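Local atomic coordinates of ferric iron-binding protein HitA (Pseudomonas aeruginosa PAO1, PDB entry 6IWF), a protein that binds ferric iron and probably hands it on for uptake into the cell. Residues A75-P79 / E80-L84; M270-D273 / P274-P278; P285-P289 / A290-E294; K120-M123 / D124-D127. One frame throughout, in Å; residues are numbered along the deposited sequence.

Contact 1. Residues A75-P79 / E80-L84; sequences AKLEP and ETLAL
Glu80 touches Pro79 and Glu78 with its carboxylate, because the chain bends at chi2 (90°) and folds back over the entry to helix 79-82. Its OE2 comes to rest against CG of Pro79, 3.6 Å away, and beside CB of Glu78. Thr81 follows, its N-H giving only a weak, bent bond to O of Glu78, the N-cap residue. Its hydroxyl is joined to the same residue by another route: a water donates both to Thr81 OG1 and to Glu78 OE2, at 2.9 Å from the latter. Leu82 N makes the first i-to-i+4 bond, to Glu78 O at 3.1 Å. The side chain of Leu82 turns back along the incoming loop, CG lying 4.2 Å from CB of Leu77 while CD1 touches Leu77 O and the end of Lys76. Ala83 N then bonds to Pro79 O at 2.9 Å. Behind the loop, Gln242 of helix 238-248 bonds to the backbone of both Lys76 and Glu78. Pro79, with no N-H to offer, suits the first helical position. Glu78 OE2 and Glu80 OE2 lie 4.5 Å apart and would probably repel mildly, though near a helix N terminus their negative charge is likely to be tolerated.

Contact 2. Residues M270-D273 / P274-P278; sequences MQAD and PALKP
The carboxylate of Asp273 is the flat group that meets Pro274 and Ala275. One of its faces receives the backbone N-H of Ala275, which bonds to OD1 at 2.7 Å, nearly straight at the hydrogen but 37° out of the carboxylate plane. CB of Ala275 also lies against this oxygen, at 3.2 Å, and N of Pro274 comes near it without a hydrogen to share. With CG anti to the backbone N (chi1 -173°), the carboxylate is carried forward over the start of the next residues, where it can accept from the amide two positions on: an Asx turn. The second flat group is the peptide carbonyl of Asp273. Leu276 N donates to its oxygen at 3.0 Å and so closes a type I beta turn from Asp273 to Leu276. The same oxygen takes a bond from a water that also donates to Leu276 O, tying the two ends of the turn together again.

Beneath these polar links the hydrocarbon parts meet: CD1 of Leu276 presses on CB of Ala272 at 3.6 Å, and both side chains rest on Tyr264. Tyr199 bonds to Ala275 O, joining the turn to helix 196-205. The side chain of Leu276 is about 6 Å from that of Tyr196, which binds ferric iron in a structure of this protein though no iron is bound here, so the turn lies near the metal site. Two bonds to one aspartate, one to its side chain and one to its backbone, are consistent with a turn whose shape is fixed by its own first residue.

Contact 3. Residues P285-P289 / A290-E294; sequences PKLTP and ADLGE
A capping box joins Thr288 and Asp291 at the start of helix 289-292, each side chain accepting from the other's backbone amide. Asp291 N donates to Thr288 OG1 at 3.1 Å. In return Thr288 N gives an almost straight bond (170°) to Asp291 OD2, at 2.8 Å, on the anti side of that oxygen and somewhat out of the carboxylate plane. The hydroxyl adds a weak bond of its own to OD2. It can serve both partners because chi1 of 64° sets OG1 between the backbone N and the carbonyl carbon, turned in toward the first turn of the helix. Such boxes satisfy amides that the helix itself cannot pair, and here the box is followed by the usual backbone bonds, Leu292 N to Thr288 O and Gly293 N to Pro289 O, the latter 2.9 Å long. Gly293 leaves the helix with positive phi, and a water bridges its O to Pro289 O. On the apolar side, CD1 of Leu287 meets CD2 of Leu292 at 4.1 Å, the two side chains crossing at about a right angle, while CD2 of Leu287 touches CB of Asp291. Leu287 also packs on Ala149 and Leu153 of helix 141-154, whose Lys152 makes a long, weak ion pair with Asp291 OD1.

Contact 4. Residues K120-M123 / D124-D127; sequences KSLM and DLSD
A short 3-10 turn, begun by an ST turn at Ser121, brings Ser121 and Asp124 together in the loop between strands 97-108 and 134-136. The bonding is reciprocal. Ser121 N donates to Asp124 OD2 at 3.0 Å, reaching it from above the carboxylate plane, and the amide of Asp124 answers with a bond to Ser121 O, also 3.0 Å long. With chi1 of -66°, CG of Asp124 sits beside its own backbone N, which turns the carboxylate back toward the amide of Ser121. One residue further on, Leu125 N closes the next turn on Leu122 O at 3.2 Å. Ser121 has a second task: its OG accepts from Met123 N at 3.0 Å and also bonds to Asp219, whose other carboxylate oxygen takes the amide of Leu122.

On the buried side CD1 of Leu122 and CD1 of Leu125 approach to 4.4 Å, and both residues pack on Leu192 of strand 190-194. Trp162 of helix 156-169 bonds to Leu122 O and touches Met123 and Ser126. A water spans Met123 O and Ser126 OG, lying 2.7 Å from the hydroxyl. The bond from Asp124 to the amide of Ser121 is bent (130°) and separate from the ST turn, which consists of the serine hydroxyl accepting from the amide two residues on and here leads into the 3-10 turn.

From the N terminus the order is contact 1, contact 4, contact 2, contact 3. Each is a local turn or helix start with no loop between its segments, so they follow in series, and none nests within or crosses another. Contact 1 begins helix 79-82 and anchors it against helix 238-248. Contact 4, on the other side of the chain's centre and about 40 Å away between centres, ties its loop to strand 190-194 and helices 141-154 and 156-169. Contacts 2 and 3 share the long connection after strand 264-265: residues 270-278 turn near the iron site, and residues 285-294 start helix 289-292 beside helix 141-154, which contact 4 also touches.

Contact 1. Residues A75-P79 / E80-L84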
loop_
_atom_site.group_PDB
_atom_site.type_symbol
_atom_site.label_atom_id
_atom_site.label_comp_id
_atom_site.label_asym_id
_atom_site.label_seq_id
_atom_site.Cartn_x
_atom_site.Cartn_y
_atom_site.Cartn_z
ATOM N N ALA A 75 9.282 3.750 -18.289
ATOM C CA ALA A 75 10.338 4.668 -18.703
ATOM C C ALA A 75 11.237 5.023 -17.526
ATOM O O ALA A 75 10.766 5.200 -16.401
ATOM C CB ALA A 75 9.726 5.944 -19.286
ATOM N N LYS A 76 12.538 5.153 -17.792
ATOM C CA LYS A 76 13.437 5.667 -16.766
ATOM C C LYS A 76 12.990 7.070 -16.356
ATOM O O LYS A 76 12.635 7.899 -17.197
ATOM C CB LYS A 76 14.883 5.663 -17.289
ATOM C CG LYS A 76 15.787 6.794 -16.776
ATOM C CD LYS A 76 16.173 6.660 -15.301
ATOM C CE LYS A 76 17.473 7.420 -15.009
ATOM N NZ LYS A 76 17.259 8.862 -14.673
ATOM N N LEU A 77 12.967 7.324 -15.052
ATOM C CA LEU A 77 12.553 8.624 -14.542
ATOM C C LEU A 77 13.710 9.620 -14.576
ATOM O O LEU A 77 14.877 9.255 -14.421
ATOM C CB LEU A 77 12.031 8.496 -13.112
ATOM C CG LEU A 77 10.694 7.767 -12.969
ATOM C CD1 LEU A 77 10.446 7.438 -11.494
ATOM C CD2 LEU A 77 9.556 8.603 -13.543
ATOM N N GLU A 78 13.372 10.894 -14.753
ATOM C CA GLU A 78 14.401 11.923 -14.776
ATOM C C GLU A 78 15.177 11.931 -13.458
ATOM O O GLU A 78 14.588 11.756 -12.382
ATOM C CB GLU A 78 13.773 13.290 -15.050
ATOM C CG GLU A 78 13.351 13.441 -16.505
ATOM C CD GLU A 78 12.623 14.737 -16.785
ATOM O OE1 GLU A 78 12.527 15.116 -17.970
ATOM O OE2 GLU A 78 12.148 15.382 -15.828
ATOM N N PRO A 79 16.501 12.099 -13.506
ATOM C CA PRO A 79 17.288 12.091 -12.263
ATOM C C PRO A 79 16.828 13.119 -11.248
ATOM O O PRO A 79 16.917 12.858 -10.039
ATOM C CB PRO A 79 18.718 12.376 -12.753
ATOM C CG PRO A 79 18.559 12.942 -14.138
ATOM C CD PRO A 79 17.345 12.289 -14.699
ATOM N N GLU A 80 16.332 14.276 -11.698
ATOM C CA GLU A 80 15.765 15.246 -10.766
ATOM C C GLU A 80 14.610 14.642 -9.976
ATOM O O GLU A 80 14.453 14.914 -8.780
ATOM C CB GLU A 80 15.291 16.490 -11.516
ATOM C CG GLU A 80 16.400 17.277 -12.187
ATOM C CD GLU A 80 16.681 16.825 -13.618
ATOM O OE1 GLU A 80 17.327 17.599 -14.359
ATOM O OE2 GLU A 80 16.274 15.705 -14.009
ATOM N N THR A 81 13.788 13.818 -10.632
ATOM C CA THR A 81 12.698 13.144 -9.926
ATOM C C THR A 81 13.229 12.119 -8.931
ATOM O O THR A 81 12.771 12.063 -7.779
ATOM C CB THR A 81 11.763 12.481 -10.936
ATOM O OG1 THR A 81 11.269 13.484 -11.825
ATOM C CG2 THR A 81 10.581 11.823 -10.221
ATOM N N LEU A 82 14.194 11.293 -9.357
ATOM C CA LEU A 82 14.735 10.271 -8.461
ATOM C C LEU A 82 15.391 10.890 -7.235
ATOM O O LEU A 82 15.390 10.285 -6.154
ATOM C CB LEU A 82 15.735 9.393 -9.205
ATOM C CG LEU A 82 15.096 8.523 -10.289
ATOM C CD1 LEU A 82 16.131 8.020 -11.246
ATOM C CD2 LEU A 82 14.317 7.357 -9.657
ATOM N N ALA A 83 15.944 12.093 -7.378
ATOM C CA ALA A 83 16.604 12.744 -6.258
ATOM C C ALA A 83 15.625 13.188 -5.175
ATOM O O ALA A 83 16.063 13.568 -4.081
ATOM C CB ALA A 83 17.412 13.944 -6.764
ATOM N N LEU A 84 14.318 13.143 -5.438
ATOM C CA LEU A 84 13.347 13.603 -4.457
ATOM C C LEU A 84 13.056 12.577 -3.364
ATOM O O LEU A 84 12.411 12.940 -2.375
ATOM C CB LEU A 84 12.047 13.999 -5.160
ATOM C CG LEU A 84 12.137 15.191 -6.136
ATOM C CD1 LEU A 84 10.845 15.336 -6.910
ATOM C CD2 LEU A 84 12.470 16.493 -5.405
HETATM O O HOH W 1 11.993 15.808 -12.990
#

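Contact 2. Residues M270-D273 / P274-P278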
loop_
_atom_site.group_PDB
_atom_site.type_symbol
_atom_site.label_atom_id
_atom_site.label_comp_id
_atom_site.label_asym_id
_atom_site.label_seq_id
_atom_site.Cartn_x
_atom_site.Cartn_y
_atom_site.Cartn_z
ATOM N N MET A 270 10.065 15.897 4.078
ATOM C CA MET A 270 8.668 16.161 4.358
ATOM C C MET A 270 8.199 15.307 5.531
ATOM O O MET A 270 8.532 14.121 5.629
ATOM C CB MET A 270 7.824 15.878 3.118
ATOM C CG MET A 270 6.412 16.350 3.236
ATOM S SD MET A 270 5.823 16.840 1.627
ATOM C CE MET A 270 4.455 17.890 2.097
ATOM N N GLN A 271 7.444 15.920 6.431
ATOM C CA GLN A 271 6.904 15.215 7.581
ATOM C C GLN A 271 5.464 14.816 7.305
ATOM O O GLN A 271 4.750 15.479 6.547
ATOM C CB GLN A 271 6.973 16.074 8.849
ATOM C CG GLN A 271 8.339 16.715 9.109
ATOM C CD GLN A 271 9.389 15.705 9.549
ATOM O OE1 GLN A 271 9.262 15.075 10.601
ATOM N NE2 GLN A 271 10.435 15.546 8.740
ATOM N N ALA A 272 5.048 13.718 7.919
ATOM C CA ALA A 272 3.665 13.302 7.826
ATOM C C ALA A 272 2.786 14.149 8.751
ATOM O O ALA A 272 3.269 14.967 9.545
ATOM C CB ALA A 272 3.530 11.820 8.175
ATOM N N ASP A 273 1.475 13.958 8.612
ATOM C CA ASP A 273 0.490 14.415 9.586
ATOM C C ASP A 273 0.998 14.104 10.986
ATOM O O ASP A 273 1.322 12.952 11.278
ATOM C CB ASP A 273 -0.849 13.715 9.350
ATOM C CG ASP A 273 -1.980 14.266 10.219
ATOM O OD1 ASP A 273 -1.739 14.682 11.374
ATOM O OD2 ASP A 273 -3.135 14.259 9.741
ATOM N N PRO A 274 1.090 15.091 11.883
ATOM C CA PRO A 274 1.560 14.793 13.247
ATOM C C PRO A 274 0.637 13.856 14.018
ATOM O O PRO A 274 1.030 13.372 15.089
ATOM C CB PRO A 274 1.651 16.180 13.911
ATOM C CG PRO A 274 0.842 17.103 13.042
ATOM C CD PRO A 274 0.918 16.532 11.635
ATOM N N ALA A 275 -0.566 13.582 13.517
ATOM C CA ALA A 275 -1.452 12.637 14.185
ATOM C C ALA A 275 -1.072 11.191 13.905
ATOM O O ALA A 275 -1.548 10.290 14.606
ATOM C CB ALA A 275 -2.902 12.871 13.762
ATOM N N LEU A 276 -0.240 10.953 12.893
ATOM C CA LEU A 276 0.269 9.616 12.630
ATOM C C LEU A 276 1.339 9.250 13.646
ATOM O O LEU A 276 2.061 10.116 14.154
ATOM C CB LEU A 276 0.881 9.534 11.225
ATOM C CG LEU A 276 -0.043 9.556 10.019
ATOM C CD1 LEU A 276 0.777 9.609 8.734
ATOM C CD2 LEU A 276 -0.931 8.326 10.040
ATOM N N LYS A 277 1.456 7.951 13.931
ATOM C CA LYS A 277 2.590 7.492 14.718
ATOM C C LYS A 277 3.874 7.912 14.007
ATOM O O LYS A 277 3.999 7.693 12.791
ATOM C CB LYS A 277 2.537 5.975 14.891
ATOM C CG LYS A 277 3.586 5.417 15.831
ATOM C CD LYS A 277 2.932 4.658 16.968
ATOM C CE LYS A 277 3.975 4.124 17.939
ATOM N NZ LYS A 277 4.964 3.256 17.239
ATOM N N PRO A 278 4.821 8.554 14.698
ATOM C CA PRO A 278 6.034 9.029 14.015
ATOM C C PRO A 278 6.758 7.896 13.300
ATOM O O PRO A 278 6.965 6.813 13.862
ATOM C CB PRO A 278 6.874 9.608 15.156
ATOM C CG PRO A 278 5.857 10.024 16.178
ATOM C CD PRO A 278 4.759 9.013 16.101
HETATM O O HOH W 2 3.590 11.706 12.279
#

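Contact 3. Residues P285-P289 / A290-E294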
loop_
_atom_site.group_PDB
_atom_site.type_symbol
_atom_site.label_atom_id
_atom_site.label_comp_id
_atom_site.label_asym_id
_atom_site.label_seq_id
_atom_site.Cartn_x
_atom_site.Cartn_y
_atom_site.Cartn_z
ATOM N N PRO A 285 10.320 -4.213 10.187
ATOM C CA PRO A 285 11.314 -5.152 9.662
ATOM C C PRO A 285 12.103 -4.509 8.530
ATOM O O PRO A 285 11.631 -3.596 7.847
ATOM C CB PRO A 285 10.459 -6.333 9.166
ATOM C CG PRO A 285 9.086 -5.752 8.952
ATOM C CD PRO A 285 8.931 -4.650 9.938
ATOM N N LYS A 286 13.342 -4.966 8.361
ATOM C CA LYS A 286 14.248 -4.385 7.370
ATOM C C LYS A 286 13.990 -5.014 5.997
ATOM O O LYS A 286 14.785 -5.791 5.465
ATOM C CB LYS A 286 15.692 -4.574 7.819
ATOM C CG LYS A 286 15.977 -3.991 9.196
ATOM C CD LYS A 286 15.941 -2.460 9.163
ATOM C CE LYS A 286 16.595 -1.867 10.411
ATOM N NZ LYS A 286 16.485 -0.378 10.450
ATOM N N LEU A 287 12.835 -4.663 5.419
ATOM C CA LEU A 287 12.433 -5.146 4.103
ATOM C C LEU A 287 12.119 -3.962 3.207
ATOM O O LEU A 287 11.281 -3.130 3.561
ATOM C CB LEU A 287 11.198 -6.042 4.156
ATOM C CG LEU A 287 11.333 -7.339 4.947
ATOM C CD1 LEU A 287 9.956 -7.911 5.246
ATOM C CD2 LEU A 287 12.174 -8.321 4.160
ATOM N N THR A 288 12.751 -3.923 2.052
ATOM C CA THR A 288 12.527 -2.904 1.041
ATOM C C THR A 288 11.530 -3.393 0.015
ATOM O O THR A 288 11.218 -4.585 -0.055
ATOM C CB THR A 288 13.841 -2.569 0.343
ATOM O OG1 THR A 288 14.292 -3.740 -0.350
ATOM C CG2 THR A 288 14.883 -2.117 1.343
ATOM N N PRO A 289 11.007 -2.491 -0.828
ATOM C CA PRO A 289 10.212 -2.957 -1.974
ATOM C C PRO A 289 10.908 -4.041 -2.778
ATOM O O PRO A 289 10.270 -5.016 -3.194
ATOM C CB PRO A 289 10.015 -1.673 -2.787
ATOM C CG PRO A 289 9.967 -0.604 -1.755
ATOM C CD PRO A 289 10.973 -1.020 -0.697
ATOM N N ALA A 290 12.219 -3.908 -2.975
ATOM C CA ALA A 290 12.956 -4.902 -3.746
ATOM C C ALA A 290 12.978 -6.249 -3.032
ATOM O O ALA A 290 12.911 -7.299 -3.679
ATOM C CB ALA A 290 14.379 -4.400 -4.008
ATOM N N ASP A 291 13.082 -6.234 -1.702
ATOM C CA ASP A 291 13.055 -7.479 -0.938
ATOM C C ASP A 291 11.748 -8.233 -1.155
ATOM O O ASP A 291 11.750 -9.461 -1.279
ATOM C CB ASP A 291 13.256 -7.196 0.553
ATOM C CG ASP A 291 14.655 -6.716 0.881
ATOM O OD1 ASP A 291 15.619 -7.167 0.220
ATOM O OD2 ASP A 291 14.796 -5.882 1.803
ATOM N N LEU A 292 10.616 -7.518 -1.187
ATOM C CA LEU A 292 9.324 -8.175 -1.386
ATOM C C LEU A 292 9.087 -8.555 -2.845
ATOM O O LEU A 292 8.392 -9.543 -3.122
ATOM C CB LEU A 292 8.194 -7.268 -0.898
ATOM C CG LEU A 292 8.326 -6.698 0.520
ATOM C CD1 LEU A 292 7.292 -5.594 0.777
ATOM C CD2 LEU A 292 8.159 -7.813 1.526
ATOM N N GLY A 293 9.632 -7.779 -3.782
ATOM C CA GLY A 293 9.531 -8.132 -5.188
ATOM C C GLY A 293 8.097 -8.200 -5.666
ATOM O O GLY A 293 7.233 -7.413 -5.254
ATOM N N GLU A 294 7.826 -9.159 -6.559
ATOM C CA GLU A 294 6.474 -9.364 -7.062
ATOM C C GLU A 294 5.627 -10.203 -6.114
ATOM O O GLU A 294 4.448 -10.444 -6.405
ATOM C CB GLU A 294 6.520 -10.019 -8.456
ATOM C CG GLU A 294 7.129 -9.088 -9.519
ATOM C CD GLU A 294 7.356 -9.760 -10.870
ATOM O OE1 GLU A 294 8.492 -9.672 -11.403
ATOM O OE2 GLU A 294 6.398 -10.362 -11.399
HETATM O O HOH W 3 7.514 -4.987 -3.635
#

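Contact 4. Residues K120-M123 / D124-D127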
loop_
_atom_site.group_PDB
_atom_site.type_symbol
_atom_site.label_atom_id
_atom_site.label_comp_id
_atom_site.label_asym_id
_atom_site.label_seq_id
_atom_site.Cartn_x
_atom_site.Cartn_y
_atom_site.Cartn_z
ATOM N N LYS A 120 1.450 -10.588 21.026
ATOM C CA LYS A 120 2.745 -9.918 21.043
ATOM C C LYS A 120 3.346 -9.809 19.649
ATOM O O LYS A 120 4.095 -8.863 19.367
ATOM C CB LYS A 120 3.722 -10.665 21.965
ATOM C CG LYS A 120 3.212 -10.983 23.387
ATOM C CD LYS A 120 2.174 -9.993 23.921
ATOM C CE LYS A 120 2.780 -8.664 24.372
ATOM N NZ LYS A 120 1.735 -7.815 25.022
ATOM N N SER A 121 3.017 -10.753 18.768
ATOM C CA SER A 121 3.561 -10.816 17.419
ATOM C C SER A 121 2.436 -11.170 16.459
ATOM O O SER A 121 1.500 -11.870 16.835
ATOM C CB SER A 121 4.667 -11.890 17.317
ATOM O OG SER A 121 5.105 -12.078 15.978
ATOM N N LEU A 122 2.553 -10.705 15.208
ATOM C CA LEU A 122 1.723 -11.253 14.136
ATOM C C LEU A 122 1.744 -12.775 14.142
ATOM O O LEU A 122 0.732 -13.434 13.850
ATOM C CB LEU A 122 2.233 -10.751 12.786
ATOM C CG LEU A 122 1.449 -11.213 11.558
ATOM C CD1 LEU A 122 0.142 -10.434 11.523
ATOM C CD2 LEU A 122 2.253 -10.944 10.302
ATOM N N MET A 123 2.900 -13.352 14.458
ATOM C CA MET A 123 3.054 -14.794 14.352
ATOM C C MET A 123 2.236 -15.544 15.395
ATOM O O MET A 123 1.965 -16.740 15.208
ATOM C CB MET A 123 4.537 -15.154 14.460
ATOM C CG MET A 123 5.438 -14.438 13.454
ATOM S SD MET A 123 4.921 -14.695 11.730
ATOM C CE MET A 123 5.178 -16.469 11.567
ATOM N N ASP A 124 1.795 -14.862 16.464
ATOM C CA ASP A 124 0.993 -15.509 17.494
ATOM C C ASP A 124 -0.429 -15.800 17.032
ATOM O O ASP A 124 -1.097 -16.637 17.643
ATOM C CB ASP A 124 0.969 -14.639 18.757
ATOM C CG ASP A 124 2.333 -14.538 19.409
ATOM O OD1 ASP A 124 3.070 -15.548 19.406
ATOM O OD2 ASP A 124 2.679 -13.454 19.916
ATOM N N LEU A 125 -0.897 -15.152 15.953
ATOM C CA LEU A 125 -2.302 -15.247 15.550
ATOM C C LEU A 125 -2.647 -16.582 14.904
ATOM O O LEU A 125 -3.828 -16.844 14.637
ATOM C CB LEU A 125 -2.642 -14.090 14.597
ATOM C CG LEU A 125 -2.749 -12.769 15.344
ATOM C CD1 LEU A 125 -3.016 -11.625 14.379
ATOM C CD2 LEU A 125 -3.860 -12.841 16.399
ATOM N N SER A 126 -1.657 -17.425 14.637
ATOM C CA SER A 126 -1.945 -18.776 14.177
ATOM C C SER A 126 -2.284 -19.716 15.328
ATOM O O SER A 126 -2.667 -20.867 15.084
ATOM C CB SER A 126 -0.749 -19.312 13.376
ATOM O OG SER A 126 0.420 -19.357 14.185
ATOM N N ASP A 127 -2.180 -19.249 16.567
ATOM C CA ASP A 127 -2.468 -20.071 17.742
ATOM C C ASP A 127 -3.978 -20.211 17.930
ATOM O O ASP A 127 -4.715 -19.245 17.738
ATOM C CB ASP A 127 -1.838 -19.445 18.991
ATOM C CG ASP A 127 -1.897 -20.355 20.196
ATOM O OD1 ASP A 127 -0.944 -21.157 20.383
ATOM O OD2 ASP A 127 -2.896 -20.275 20.950
HETATM O O HOH W 4 2.941 -18.999 13.263
#